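Local coordinates for protein shikimate dehydrogenase (Listeria monocytogenes, PDB 3TNL) that probably catalyses the reversible NADPH-linked reduction of 3-dehydroshikimate to shikimate, a step of chorismate and aromatic amino acid biosynthesis, at residues N57-K62 against D308-I313; H150-K155 against E226-T231; A173-V178 against S203-K208. All coordinates share one frame; numbering follows the deposited sequence.

Contact 1. Residues N57-K62 against D308-I313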
ATOM      1  N   ASN B  57      -1.467 -11.729  -5.038  1.00 18.25           N
ATOM      2  CA  ASN B  57      -0.023 -11.561  -5.232  1.00 18.71           C
ATOM      3  C   ASN B  57       0.580 -12.679  -6.088  1.00 19.63           C
ATOM      4  O   ASN B  57       1.427 -12.443  -6.935  1.00 21.16           O
ATOM      5  CB  ASN B  57       0.684 -11.411  -3.880  1.00 18.03           C
ATOM      6  CG  ASN B  57       0.432 -10.074  -3.270  1.00 17.44           C
ATOM      7  OD1 ASN B  57       0.436  -9.091  -3.986  1.00 18.64           O
ATOM      8  ND2 ASN B  57       0.193 -10.025  -1.961  1.00 17.26           N
ATOM      9  N   GLU B  58       0.113 -13.894  -5.879  1.00 18.38           N
ATOM     10  CA  GLU B  58       0.576 -15.027  -6.711  1.00 18.84           C
ATOM     11  C   GLU B  58       0.135 -14.800  -8.155  1.00 20.81           C
ATOM     12  O   GLU B  58       0.906 -15.067  -9.084  1.00 21.40           O
ATOM     13  CB  GLU B  58       0.069 -16.361  -6.168  1.00 20.92           C
ATOM     14  CG  GLU B  58       0.739 -16.770  -4.860  1.00 20.99           C
ATOM     15  CD  GLU B  58       2.158 -17.275  -5.009  1.00 27.95           C
ATOM     16  OE1 GLU B  58       2.865 -17.299  -3.988  1.00 28.23           O
ATOM     17  OE2 GLU B  58       2.552 -17.676  -6.125  1.00 31.49           O
ATOM     18  N   ALA B  59      -1.087 -14.284  -8.366  1.00 19.09           N
ATOM     19  CA  ALA B  59      -1.577 -14.005  -9.710  1.00 19.75           C
ATOM     20  C   ALA B  59      -0.760 -12.886 -10.362  1.00 21.61           C
ATOM     21  O   ALA B  59      -0.335 -12.999 -11.525  1.00 21.32           O
ATOM     22  CB  ALA B  59      -3.116 -13.633  -9.681  1.00 20.20           C
ATOM     23  N   PHE B  60      -0.516 -11.802  -9.623  1.00 19.10           N
ATOM     24  CA  PHE B  60       0.261 -10.709 -10.187  1.00 20.24           C
ATOM     25  C   PHE B  60       1.651 -11.197 -10.603  1.00 21.22           C
ATOM     26  O   PHE B  60       2.123 -10.878 -11.703  1.00 22.77           O
ATOM     27  CB  PHE B  60       0.458  -9.561  -9.205  1.00 20.55           C
ATOM     28  CG  PHE B  60      -0.788  -8.874  -8.768  1.00 20.59           C
ATOM     29  CD1 PHE B  60      -1.786  -8.553  -9.651  1.00 18.74           C
ATOM     30  CD2 PHE B  60      -0.912  -8.468  -7.447  1.00 16.54           C
ATOM     31  CE1 PHE B  60      -2.902  -7.857  -9.238  1.00 17.50           C
ATOM     32  CE2 PHE B  60      -2.032  -7.736  -7.017  1.00 16.13           C
ATOM     33  CZ  PHE B  60      -3.058  -7.483  -7.908  1.00 17.58           C
ATOM     34  N   ALA B  61       2.309 -11.935  -9.716  1.00 22.40           N
ATOM     35  CA  ALA B  61       3.661 -12.447  -9.978  1.00 24.20           C
ATOM     36  C   ALA B  61       3.702 -13.396 -11.170  1.00 27.01           C
ATOM     37  O   ALA B  61       4.601 -13.285 -12.010  1.00 28.43           O
ATOM     38  CB  ALA B  61       4.246 -13.101  -8.729  1.00 24.66           C
ATOM     39  N   LYS B  62       2.723 -14.293 -11.257  1.00 28.02           N
ATOM     40  CA  LYS B  62       2.621 -15.234 -12.375  1.00 27.61           C
ATOM     41  C   LYS B  62       2.497 -14.495 -13.703  1.00 27.60           C
ATOM     42  O   LYS B  62       3.173 -14.854 -14.687  1.00 29.18           O
ATOM     43  CB  LYS B  62       1.397 -16.145 -12.183  1.00 28.82           C
ATOM     44  CG  LYS B  62       1.183 -17.190 -13.287  1.00 31.72           C
ATOM     45  CD  LYS B  62       2.360 -18.120 -13.403  1.00 31.61           C
ATOM     46  CE  LYS B  62       2.054 -19.272 -14.369  1.00 39.87           C
ATOM     47  NZ  LYS B  62       3.245 -20.153 -14.538  1.00 44.15           N
ATOM     48  N   ASP B 308      -6.863 -21.816 -12.441  0.50 28.98           N
ATOM     49  CA  ASP B 308      -6.358 -23.162 -12.216  0.50 30.04           C
ATOM     50  C   ASP B 308      -4.991 -23.103 -11.531  0.50 29.53           C
ATOM     51  O   ASP B 308      -4.705 -23.885 -10.619  0.50 29.26           O
ATOM     52  CB  ASP B 308      -6.256 -23.912 -13.540  0.50 30.92           C
ATOM     53  CG  ASP B 308      -7.609 -24.078 -14.228  0.50 33.81           C
ATOM     54  OD1 ASP B 308      -8.651 -23.906 -13.562  0.50 38.55           O
ATOM     55  OD2 ASP B 308      -7.629 -24.393 -15.438  0.50 36.07           O
ATOM     56  N   TYR B 309      -4.157 -22.160 -11.967  1.00 29.51           N
ATOM     57  CA  TYR B 309      -2.831 -21.973 -11.383  1.00 28.72           C
ATOM     58  C   TYR B 309      -2.983 -21.595  -9.911  1.00 26.58           C
ATOM     59  O   TYR B 309      -2.326 -22.176  -9.058  1.00 25.08           O
ATOM     60  CB  TYR B 309      -2.023 -20.929 -12.165  1.00 28.17           C
ATOM     61  CG  TYR B 309      -0.731 -20.514 -11.490  1.00 27.88           C
ATOM     62  CD1 TYR B 309      -0.681 -19.370 -10.673  1.00 26.91           C
ATOM     63  CD2 TYR B 309       0.431 -21.262 -11.647  1.00 28.98           C
ATOM     64  CE1 TYR B 309       0.494 -18.983 -10.043  1.00 28.95           C
ATOM     65  CE2 TYR B 309       1.620 -20.885 -11.018  1.00 28.87           C
ATOM     66  CZ  TYR B 309       1.637 -19.749 -10.213  1.00 29.59           C
ATOM     67  OH  TYR B 309       2.801 -19.373  -9.597  1.00 30.96           O
ATOM     68  N   ILE B 310      -3.869 -20.636  -9.612  1.00 24.39           N
ATOM     69  CA  ILE B 310      -4.097 -20.220  -8.235  1.00 25.30           C
ATOM     70  C   ILE B 310      -4.648 -21.370  -7.370  1.00 25.51           C
ATOM     71  O   ILE B 310      -4.216 -21.570  -6.230  1.00 27.11           O
ATOM     72  CB  ILE B 310      -5.035 -18.964  -8.179  1.00 24.31           C
ATOM     73  CG1 ILE B 310      -4.351 -17.771  -8.862  1.00 26.18           C
ATOM     74  CG2 ILE B 310      -5.433 -18.609  -6.735  1.00 27.55           C
ATOM     75  CD1 ILE B 310      -2.947 -17.393  -8.281  1.00 22.11           C
ATOM     76  N   LYS B 311      -5.598 -22.124  -7.900  1.00 26.31           N
ATOM     77  CA  LYS B 311      -6.158 -23.234  -7.143  1.00 27.77           C
ATOM     78  C   LYS B 311      -5.059 -24.211  -6.746  1.00 28.92           C
ATOM     79  O   LYS B 311      -5.040 -24.710  -5.628  1.00 28.08           O
ATOM     80  CB  LYS B 311      -7.229 -23.976  -7.950  1.00 28.78           C
ATOM     81  CG  LYS B 311      -7.905 -25.095  -7.170  1.00 31.23           C
ATOM     82  CD  LYS B 311      -9.131 -25.662  -7.890  1.00 37.17           C
ATOM     83  CE  LYS B 311      -8.775 -26.347  -9.190  1.00 43.46           C
ATOM     84  NZ  LYS B 311      -9.980 -26.966  -9.826  1.00 48.65           N
ATOM     85  N   GLU B 312      -4.139 -24.476  -7.667  1.00 30.25           N
ATOM     86  CA  GLU B 312      -3.034 -25.393  -7.390  1.00 32.87           C
ATOM     87  C   GLU B 312      -2.053 -24.869  -6.322  1.00 33.76           C
ATOM     88  O   GLU B 312      -1.538 -25.648  -5.522  1.00 34.69           O
ATOM     89  CB  GLU B 312      -2.286 -25.749  -8.681  1.00 34.24           C
ATOM     90  CG  GLU B 312      -1.115 -26.739  -8.495  1.00 40.70           C
ATOM     91  CD  GLU B 312      -1.527 -28.128  -7.953  1.00 50.27           C
ATOM     92  OE1 GLU B 312      -2.725 -28.500  -8.019  1.00 55.66           O
ATOM     93  OE2 GLU B 312      -0.625 -28.863  -7.480  1.00 55.44           O
ATOM     94  N   ILE B 313      -1.780 -23.567  -6.312  0.50 34.01           N
ATOM     95  CA  ILE B 313      -0.856 -23.026  -5.307  0.50 34.78           C
ATOM     96  C   ILE B 313      -1.517 -22.927  -3.928  0.50 35.07           C
ATOM     97  O   ILE B 313      -0.828 -22.989  -2.919  0.50 35.29           O
ATOM     98  CB  ILE B 313      -0.190 -21.687  -5.736  0.50 34.50           C
ATOM     99  CG1 ILE B 313      -1.218 -20.577  -5.934  0.50 34.82           C
ATOM    100  CG2 ILE B 313       0.629 -21.882  -6.991  0.50 36.01           C
ATOM    101  CD1 ILE B 313      -1.785 -20.016  -4.639  0.50 33.95           C
TER
HETATM  102  O   HOH W   1       2.896 -17.005  -8.644  1.00 27.32           O
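Lys62 lies over one face of the Tyr309 ring. This is a CH-pi contact: Lys62 CD stands 3.8 Å from the centroid of the Tyr309 ring, 16° off the ring normal. CG of Lys62 is anti to its backbone N (chi1 -180°), and the bend at chi2 lays CB to CE along the ring. In the conformer given, Ile313 CG2 lies over the opposite face, toward the rim.

The polar contact runs through water. One water donates to Glu58 O and to Glu58 OE2, the latter at 2.6 Å. It accepts from Tyr309 OH at 2.6 Å and lies in the ring plane, at the edge. The other carboxylate oxygen, Glu58 OE1, accepts from the backbone N of Thr30 and Glu31 of the second subunit.

The contact joins helix 52-63 of the substrate-binding domain to the C-terminal helix 307-313. The axes of the two short segments come within 10.1 Å, with 126° between their N-to-C directions.

The rest is apolar packing. Ile310 CD1 meets Ala59 CB at 4.0 Å and Glu58 CB at 3.8 Å. Phe297 of helix 286-301 also packs on Ala59.

Contact 2. Residues H150-K155 against E226-T231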
ATOM      1  N   HIS B 150     -22.968 -27.160 -13.805  1.00 23.60           N
ATOM      2  CA  HIS B 150     -24.312 -27.065 -13.251  1.00 23.70           C
ATOM      3  C   HIS B 150     -25.057 -25.895 -13.832  1.00 25.15           C
ATOM      4  O   HIS B 150     -24.657 -24.740 -13.650  1.00 26.47           O
ATOM      5  CB  HIS B 150     -24.273 -26.963 -11.732  1.00 23.03           C
ATOM      6  CG  HIS B 150     -23.524 -28.078 -11.090  1.00 20.33           C
ATOM      7  ND1 HIS B 150     -23.781 -29.404 -11.380  1.00 22.49           N
ATOM      8  CD2 HIS B 150     -22.533 -28.074 -10.169  1.00 23.63           C
ATOM      9  CE1 HIS B 150     -22.961 -30.162 -10.677  1.00 22.61           C
ATOM     10  NE2 HIS B 150     -22.190 -29.383  -9.937  1.00 20.73           N
ATOM     11  N   ASP B 151     -26.158 -26.190 -14.504  1.00 22.80           N
ATOM     12  CA  ASP B 151     -26.976 -25.158 -15.124  1.00 23.60           C
ATOM     13  C   ASP B 151     -28.233 -24.928 -14.293  1.00 22.45           C
ATOM     14  O   ASP B 151     -29.141 -25.772 -14.272  1.00 24.25           O
ATOM     15  CB  ASP B 151     -27.365 -25.549 -16.556  1.00 24.03           C
ATOM     16  CG  ASP B 151     -28.283 -24.524 -17.217  1.00 29.65           C
ATOM     17  OD1 ASP B 151     -28.268 -23.330 -16.835  1.00 25.88           O
ATOM     18  OD2 ASP B 151     -29.013 -24.925 -18.153  1.00 35.21           O
ATOM     19  N   ILE B 152     -28.276 -23.814 -13.567  1.00 21.04           N
ATOM     20  CA  ILE B 152     -29.432 -23.511 -12.748  1.00 19.62           C
ATOM     21  C   ILE B 152     -30.289 -22.379 -13.313  1.00 19.53           C
ATOM     22  O   ILE B 152     -31.282 -21.976 -12.702  1.00 20.57           O
ATOM     23  CB  ILE B 152     -29.036 -23.239 -11.253  1.00 17.95           C
ATOM     24  CG1 ILE B 152     -28.365 -21.865 -11.079  1.00 17.14           C
ATOM     25  CG2 ILE B 152     -28.137 -24.421 -10.746  1.00 17.03           C
ATOM     26  CD1 ILE B 152     -28.232 -21.420  -9.582  1.00 18.91           C
ATOM     27  N   ILE B 153     -29.912 -21.830 -14.466  1.00 19.81           N
ATOM     28  CA  ILE B 153     -30.663 -20.730 -15.051  1.00 22.40           C
ATOM     29  C   ILE B 153     -32.032 -21.256 -15.508  1.00 20.71           C
ATOM     30  O   ILE B 153     -32.127 -22.336 -16.084  1.00 22.41           O
ATOM     31  CB  ILE B 153     -29.876 -20.091 -16.231  1.00 22.46           C
ATOM     32  CG1 ILE B 153     -28.463 -19.680 -15.774  1.00 23.74           C
ATOM     33  CG2 ILE B 153     -30.635 -18.911 -16.827  1.00 22.35           C
ATOM     34  CD1 ILE B 153     -28.402 -18.793 -14.565  1.00 24.14           C
ATOM     35  N   GLY B 154     -33.073 -20.497 -15.219  1.00 21.90           N
ATOM     36  CA  GLY B 154     -34.434 -20.859 -15.575  1.00 21.57           C
ATOM     37  C   GLY B 154     -35.062 -21.904 -14.674  1.00 20.96           C
ATOM     38  O   GLY B 154     -36.120 -22.433 -14.970  1.00 21.29           O
ATOM     39  N   LYS B 155     -34.421 -22.153 -13.529  1.00 20.06           N
ATOM     40  CA  LYS B 155     -34.862 -23.185 -12.609  1.00 20.11           C
ATOM     41  C   LYS B 155     -35.046 -22.619 -11.209  1.00 18.03           C
ATOM     42  O   LYS B 155     -35.013 -21.421 -11.019  1.00 18.73           O
ATOM     43  CB  LYS B 155     -33.861 -24.337 -12.639  1.00 20.17           C
ATOM     44  CG  LYS B 155     -33.664 -24.901 -14.041  1.00 24.63           C
ATOM     45  CD  LYS B 155     -32.618 -25.961 -14.125  1.00 27.15           C
ATOM     46  CE  LYS B 155     -32.374 -26.376 -15.557  1.00 29.27           C
ATOM     47  NZ  LYS B 155     -31.233 -27.351 -15.631  1.00 34.10           N
ATOM     48  N   GLU B 226     -38.633 -29.544  -5.605  1.00 14.64           N
ATOM     49  CA  GLU B 226     -38.861 -28.774  -6.830  1.00 14.75           C
ATOM     50  C   GLU B 226     -37.651 -28.007  -7.362  1.00 14.59           C
ATOM     51  O   GLU B 226     -37.735 -27.381  -8.416  1.00 15.68           O
ATOM     52  CB  GLU B 226     -40.011 -27.786  -6.556  1.00 13.79           C
ATOM     53  CG  GLU B 226     -41.304 -28.503  -6.222  1.00 15.59           C
ATOM     54  CD  GLU B 226     -42.442 -27.597  -5.786  1.00 17.31           C
ATOM     55  OE1 GLU B 226     -42.238 -26.391  -5.532  1.00 17.78           O
ATOM     56  OE2 GLU B 226     -43.566 -28.150  -5.677  1.00 18.57           O
ATOM     57  N   SER B 227     -36.523 -28.077  -6.641  1.00 15.65           N
ATOM     58  CA  SER B 227     -35.326 -27.321  -6.964  1.00 13.84           C
ATOM     59  C   SER B 227     -34.263 -28.084  -7.679  1.00 13.71           C
ATOM     60  O   SER B 227     -34.068 -29.275  -7.444  1.00 16.72           O
ATOM     61  CB  SER B 227     -34.700 -26.805  -5.684  1.00 15.31           C
ATOM     62  OG  SER B 227     -35.590 -25.973  -5.000  1.00 16.73           O
ATOM     63  N   VAL B 228     -33.563 -27.369  -8.550  1.00 14.27           N
ATOM     64  CA  VAL B 228     -32.395 -27.944  -9.227  1.00 13.74           C
ATOM     65  C   VAL B 228     -31.182 -27.978  -8.240  1.00 12.61           C
ATOM     66  O   VAL B 228     -30.309 -28.867  -8.339  1.00 15.82           O
ATOM     67  CB  VAL B 228     -32.041 -27.125 -10.516  1.00 15.37           C
ATOM     68  CG1 VAL B 228     -31.558 -25.726 -10.213  1.00 18.15           C
ATOM     69  CG2 VAL B 228     -31.021 -27.897 -11.307  1.00 18.50           C
ATOM     70  N   ILE B 229     -31.211 -27.070  -7.266  1.00 14.12           N
ATOM     71  CA  ILE B 229     -30.106 -26.922  -6.334  1.00 14.62           C
ATOM     72  C   ILE B 229     -30.630 -26.492  -4.977  1.00 13.79           C
ATOM     73  O   ILE B 229     -31.590 -25.704  -4.861  1.00 14.45           O
ATOM     74  CB  ILE B 229     -29.110 -25.868  -6.892  1.00 14.08           C
ATOM     75  CG1 ILE B 229     -27.809 -25.844  -6.067  1.00 16.85           C
ATOM     76  CG2 ILE B 229     -29.750 -24.493  -7.047  1.00 15.53           C
ATOM     77  CD1 ILE B 229     -26.701 -25.030  -6.737  1.00 17.89           C
ATOM     78  N   PHE B 230     -29.982 -27.034  -3.930  1.00 14.63           N
ATOM     79  CA  PHE B 230     -30.199 -26.704  -2.534  1.00 13.91           C
ATOM     80  C   PHE B 230     -28.846 -26.214  -2.035  1.00 14.86           C
ATOM     81  O   PHE B 230     -27.864 -26.926  -2.108  1.00 15.08           O
ATOM     82  CB  PHE B 230     -30.670 -27.927  -1.731  1.00 14.68           C
ATOM     83  CG  PHE B 230     -30.791 -27.687  -0.251  1.00 13.72           C
ATOM     84  CD1 PHE B 230     -31.607 -26.691   0.218  1.00 13.33           C
ATOM     85  CD2 PHE B 230     -30.119 -28.477   0.670  1.00 17.08           C
ATOM     86  CE1 PHE B 230     -31.750 -26.471   1.562  1.00 15.17           C
ATOM     87  CE2 PHE B 230     -30.268 -28.235   2.040  1.00 16.93           C
ATOM     88  CZ  PHE B 230     -31.072 -27.208   2.472  1.00 16.07           C
ATOM     89  N   THR B 231     -28.817 -25.010  -1.511  1.00 13.93           N
ATOM     90  CA  THR B 231     -27.586 -24.363  -1.086  1.00 14.33           C
ATOM     91  C   THR B 231     -27.585 -23.911   0.350  1.00 15.41           C
ATOM     92  O   THR B 231     -28.547 -23.333   0.821  1.00 15.19           O
ATOM     93  CB  THR B 231     -27.404 -23.055  -1.950  1.00 15.70           C
ATOM     94  OG1 THR B 231     -27.335 -23.421  -3.337  1.00 17.30           O
ATOM     95  CG2 THR B 231     -26.147 -22.253  -1.549  1.00 14.13           C
TER
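Lys155 and Val228 are the nearest backbone pair, with CA atoms 6.3 Å apart. No hydrogen bond joins the two segments. Segment 150-155 is the loop that leads from helix 137-147 into strand 156-160, and Ile152 to Lys155 form a type II beta turn. Gly154 takes the positive phi of that turn, and Lys155 N bonds back to Ile152 O. Segment 226-231 enters strand 229-232. Strands 156-160 and 229-232 are neighbours in the parallel sheet of the Rossmann-type nucleotide-binding domain, so the contact lies where both strands begin. Val228 also has backbone hydrogen bonds to Lys156 and Ile258, in line with the central place of strand 229-232.

Val228 carries most of the side-chain packing. Its CG1 lies between the backbone N and the carbonyl carbon (chi1 67°) and fits between two residues of the loop. It touches Lys155 CB at 3.6 Å and Ile152 CB at 3.7 Å. The other branch, Val228 CG2, meets Lys155 CD at 3.8 Å. Ile152 turns its short branch to the strand: Ile152 CG2 meets Ile229 CG2 at 4.0 Å. Met142 and Leu145 of helix 137-147 also touch Ile152, which makes it part of the packing between helix and sheet.

The Lys155 chain is extended beyond CG and crosses Val228 at about a right angle. Its aliphatic part packs, while its charged end returns to its own loop. Asp151 OD1 accepts from Ile153 N in an Asx turn. Lys155 NZ donates to Asp151 O at 3.0 Å, tilted 25° from the carbonyl plane.

Contact 3. Residues A173-V178 against S203-K208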
ATOM      1  N   ALA B 173     -28.401 -14.406  -8.463  1.00 17.96           N
ATOM      2  CA  ALA B 173     -29.077 -15.525  -9.111  1.00 16.63           C
ATOM      3  C   ALA B 173     -30.327 -15.002  -9.823  1.00 17.01           C
ATOM      4  O   ALA B 173     -30.567 -15.348 -10.975  1.00 18.22           O
ATOM      5  CB  ALA B 173     -29.449 -16.600  -8.084  1.00 16.56           C
ATOM      6  N   ALA B 174     -31.098 -14.137  -9.155  1.00 17.24           N
ATOM      7  CA  ALA B 174     -32.314 -13.549  -9.750  1.00 17.61           C
ATOM      8  C   ALA B 174     -31.982 -12.685 -10.972  1.00 19.47           C
ATOM      9  O   ALA B 174     -32.659 -12.784 -12.011  1.00 19.55           O
ATOM     10  CB  ALA B 174     -33.054 -12.732  -8.746  1.00 17.56           C
ATOM     11  N   LEU B 175     -30.961 -11.839 -10.841  1.00 19.04           N
ATOM     12  CA  LEU B 175     -30.513 -11.000 -11.973  1.00 18.43           C
ATOM     13  C   LEU B 175     -30.015 -11.859 -13.135  1.00 19.34           C
ATOM     14  O   LEU B 175     -30.173 -11.463 -14.295  1.00 21.15           O
ATOM     15  CB  LEU B 175     -29.400 -10.031 -11.526  1.00 18.81           C
ATOM     16  CG  LEU B 175     -29.829  -8.923 -10.568  1.00 17.82           C
ATOM     17  CD1 LEU B 175     -28.647  -8.183 -10.023  1.00 19.24           C
ATOM     18  CD2 LEU B 175     -30.846  -7.944 -11.232  1.00 21.84           C
ATOM     19  N   ASP B 176     -29.427 -13.026 -12.870  1.00 19.95           N
ATOM     20  CA  ASP B 176     -28.890 -13.908 -13.896  1.00 20.34           C
ATOM     21  C   ASP B 176     -29.923 -14.843 -14.537  1.00 19.86           C
ATOM     22  O   ASP B 176     -29.583 -15.633 -15.412  1.00 22.44           O
ATOM     23  CB  ASP B 176     -27.770 -14.775 -13.315  1.00 21.44           C
ATOM     24  CG  ASP B 176     -26.519 -13.981 -12.956  1.00 23.84           C
ATOM     25  OD1 ASP B 176     -26.540 -12.726 -13.005  1.00 23.15           O
ATOM     26  OD2 ASP B 176     -25.537 -14.655 -12.572  1.00 28.49           O
ATOM     27  N   GLY B 177     -31.147 -14.844 -14.059  1.00 18.75           N
ATOM     28  CA  GLY B 177     -32.170 -15.665 -14.695  1.00 19.04           C
ATOM     29  C   GLY B 177     -32.668 -16.910 -13.993  1.00 18.83           C
ATOM     30  O   GLY B 177     -33.359 -17.703 -14.609  1.00 19.12           O
ATOM     31  N   VAL B 178     -32.291 -17.113 -12.733  1.00 18.68           N
ATOM     32  CA  VAL B 178     -32.893 -18.196 -11.965  1.00 18.26           C
ATOM     33  C   VAL B 178     -34.393 -17.846 -11.880  1.00 18.78           C
ATOM     34  O   VAL B 178     -34.772 -16.707 -11.598  1.00 20.73           O
ATOM     35  CB  VAL B 178     -32.209 -18.328 -10.620  1.00 18.34           C
ATOM     36  CG1 VAL B 178     -33.015 -19.200  -9.677  1.00 18.14           C
ATOM     37  CG2 VAL B 178     -30.789 -18.859 -10.847  1.00 17.96           C
ATOM     38  N   SER B 203     -39.821  -7.359  -7.015  1.00 25.24           N
ATOM     39  CA  SER B 203     -40.151  -6.063  -7.631  1.00 27.14           C
ATOM     40  C   SER B 203     -39.197  -5.663  -8.764  1.00 28.20           C
ATOM     41  O   SER B 203     -39.636  -4.992  -9.721  1.00 28.46           O
ATOM     42  CB  SER B 203     -40.264  -4.955  -6.574  1.00 28.23           C
ATOM     43  OG  SER B 203     -39.025  -4.656  -5.960  1.00 33.72           O
ATOM     44  N   LYS B 204     -37.929  -6.068  -8.694  1.00 26.81           N
ATOM     45  CA  LYS B 204     -36.917  -5.659  -9.696  1.00 29.31           C
ATOM     46  C   LYS B 204     -36.499  -6.714 -10.725  1.00 30.07           C
ATOM     47  O   LYS B 204     -35.749  -6.406 -11.657  1.00 32.48           O
ATOM     48  CB  LYS B 204     -35.659  -5.116  -8.995  1.00 30.27           C
ATOM     49  CG  LYS B 204     -35.911  -3.970  -8.015  1.00 33.60           C
ATOM     50  CD  LYS B 204     -36.552  -2.770  -8.696  1.00 40.42           C
ATOM     51  CE  LYS B 204     -36.755  -1.593  -7.751  1.00 44.14           C
ATOM     52  NZ  LYS B 204     -37.750  -1.868  -6.685  1.00 45.93           N
ATOM     53  N   THR B 205     -36.962  -7.953 -10.577  1.00 28.80           N
ATOM     54  CA  THR B 205     -36.637  -9.011 -11.529  1.00 27.30           C
ATOM     55  C   THR B 205     -37.912  -9.800 -11.816  1.00 26.72           C
ATOM     56  O   THR B 205     -38.961  -9.519 -11.222  1.00 25.53           O
ATOM     57  CB  THR B 205     -35.525  -9.981 -10.986  1.00 27.57           C
ATOM     58  OG1 THR B 205     -36.091 -10.926 -10.059  1.00 24.57           O
ATOM     59  CG2 THR B 205     -34.378  -9.206 -10.315  1.00 27.71           C
ATOM     60  N   ASP B 206     -37.828 -10.770 -12.723  1.00 27.71           N
ATOM     61  CA  ASP B 206     -38.949 -11.665 -12.999  1.00 29.68           C
ATOM     62  C   ASP B 206     -38.843 -12.968 -12.178  1.00 26.63           C
ATOM     63  O   ASP B 206     -39.635 -13.893 -12.373  1.00 28.00           O
ATOM     64  CB  ASP B 206     -39.066 -11.995 -14.484  1.00 31.76           C
ATOM     65  CG  ASP B 206     -39.656 -10.841 -15.305  1.00 38.78           C
ATOM     66  OD1 ASP B 206     -40.426 -10.005 -14.748  1.00 42.74           O
ATOM     67  OD2 ASP B 206     -39.375 -10.806 -16.519  1.00 44.55           O
ATOM     68  N   CYS B 207     -37.875 -13.030 -11.265  1.00 24.13           N
ATOM     69  CA  CYS B 207     -37.710 -14.215 -10.399  1.00 22.00           C
ATOM     70  C   CYS B 207     -38.791 -14.188  -9.308  1.00 21.71           C
ATOM     71  O   CYS B 207     -39.127 -13.107  -8.806  1.00 25.53           O
ATOM     72  CB  CYS B 207     -36.330 -14.175  -9.743  1.00 20.10           C
ATOM     73  SG  CYS B 207     -35.939 -15.585  -8.691  1.00 20.03           S
ATOM     74  N   LYS B 208     -39.318 -15.362  -8.971  1.00 20.70           N
ATOM     75  CA  LYS B 208     -40.345 -15.532  -7.940  1.00 20.90           C
ATOM     76  C   LYS B 208     -39.650 -15.992  -6.664  1.00 19.29           C
ATOM     77  O   LYS B 208     -39.171 -17.115  -6.576  1.00 19.44           O
ATOM     78  CB  LYS B 208     -41.422 -16.529  -8.367  1.00 22.51           C
ATOM     79  CG  LYS B 208     -42.095 -16.220  -9.714  1.00 27.30           C
ATOM     80  CD  LYS B 208     -42.568 -14.764  -9.824  1.00 31.27           C
ATOM     81  CE  LYS B 208     -43.097 -14.465 -11.234  1.00 36.41           C
ATOM     82  NZ  LYS B 208     -43.274 -13.000 -11.465  1.00 41.29           N
TER
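Cys207 approaches the end of helix 164-175 with its whole side chain. Its CB packs on Ala174 CB at 3.7 Å and lies 3.5 Å from Val178 O. From there SG is anti to the backbone N (chi1 -178°). That torsion puts Cys207 SG 3.3 Å from Val178 O, with Ala174 CB at 4.1 Å. Cys207 is buried, and Ile181 of strand 180-185 and Ile201 of helix 191-204 also touch this side chain.

Ala174 is the small residue at the middle of the contact. Ala174 CA lies 5.5 Å from Cys207 CA. The alanine methyl is shared between Cys207 and Thr205. On the Thr205 side, Ala174 CB meets Thr205 OG1 at 3.8 Å, a contact of a carbon with a hydroxyl oxygen. Further out, Leu175 CD2 touches Thr205 CG2. The leucine starts off away from the other segment, and its end turns back to make this contact. The two side chains cross at about a right angle.

Thr205 OG1 also takes a hydrogen bond from its own segment. It accepts from Cys207 N at 3.0 Å, with an N-H...O angle of 154°. This is an ST turn, and it links the two residues that pack on Ala174. The same hydroxyl is hydrogen-bonded to Ile201 O in the last turn of helix 191-204.

Segment 173-178 closes its helix with a Schellman motif, in which Gly177 has positive phi. Val178 N bonds to Ala173 O and Gly177 N to Ala174 O. Both segments thus leave a helix and head for a neighbouring strand, 180-185 or 208-213. Such paired helix ends belong to the beta-alpha-beta crossovers of a Rossmann-type domain.

Contacts 2 and 3 belong to the same parallel sheet and its helices. Their centres are about 13 Å apart, and they touch: Gly154 N probably donates to Gly177 O, and Val178 packs against Ile152 and Lys155. Contact 1 lies apart, with its centre about 31 and 34 Å from theirs, and ties the substrate-binding domain to the C-terminal helix beside the second subunit. Along the chain, contact 3 is nested within contact 2, and both within contact 1. Contacts 1 and 3 are mostly buried; contact 2 is only partly so. Contact 1 is bridged by water and ring packing. Contacts 2 and 3 meet mainly by apolar side chains; their clear hydrogen bonds lie within a segment or run to neighbouring parts of the chain.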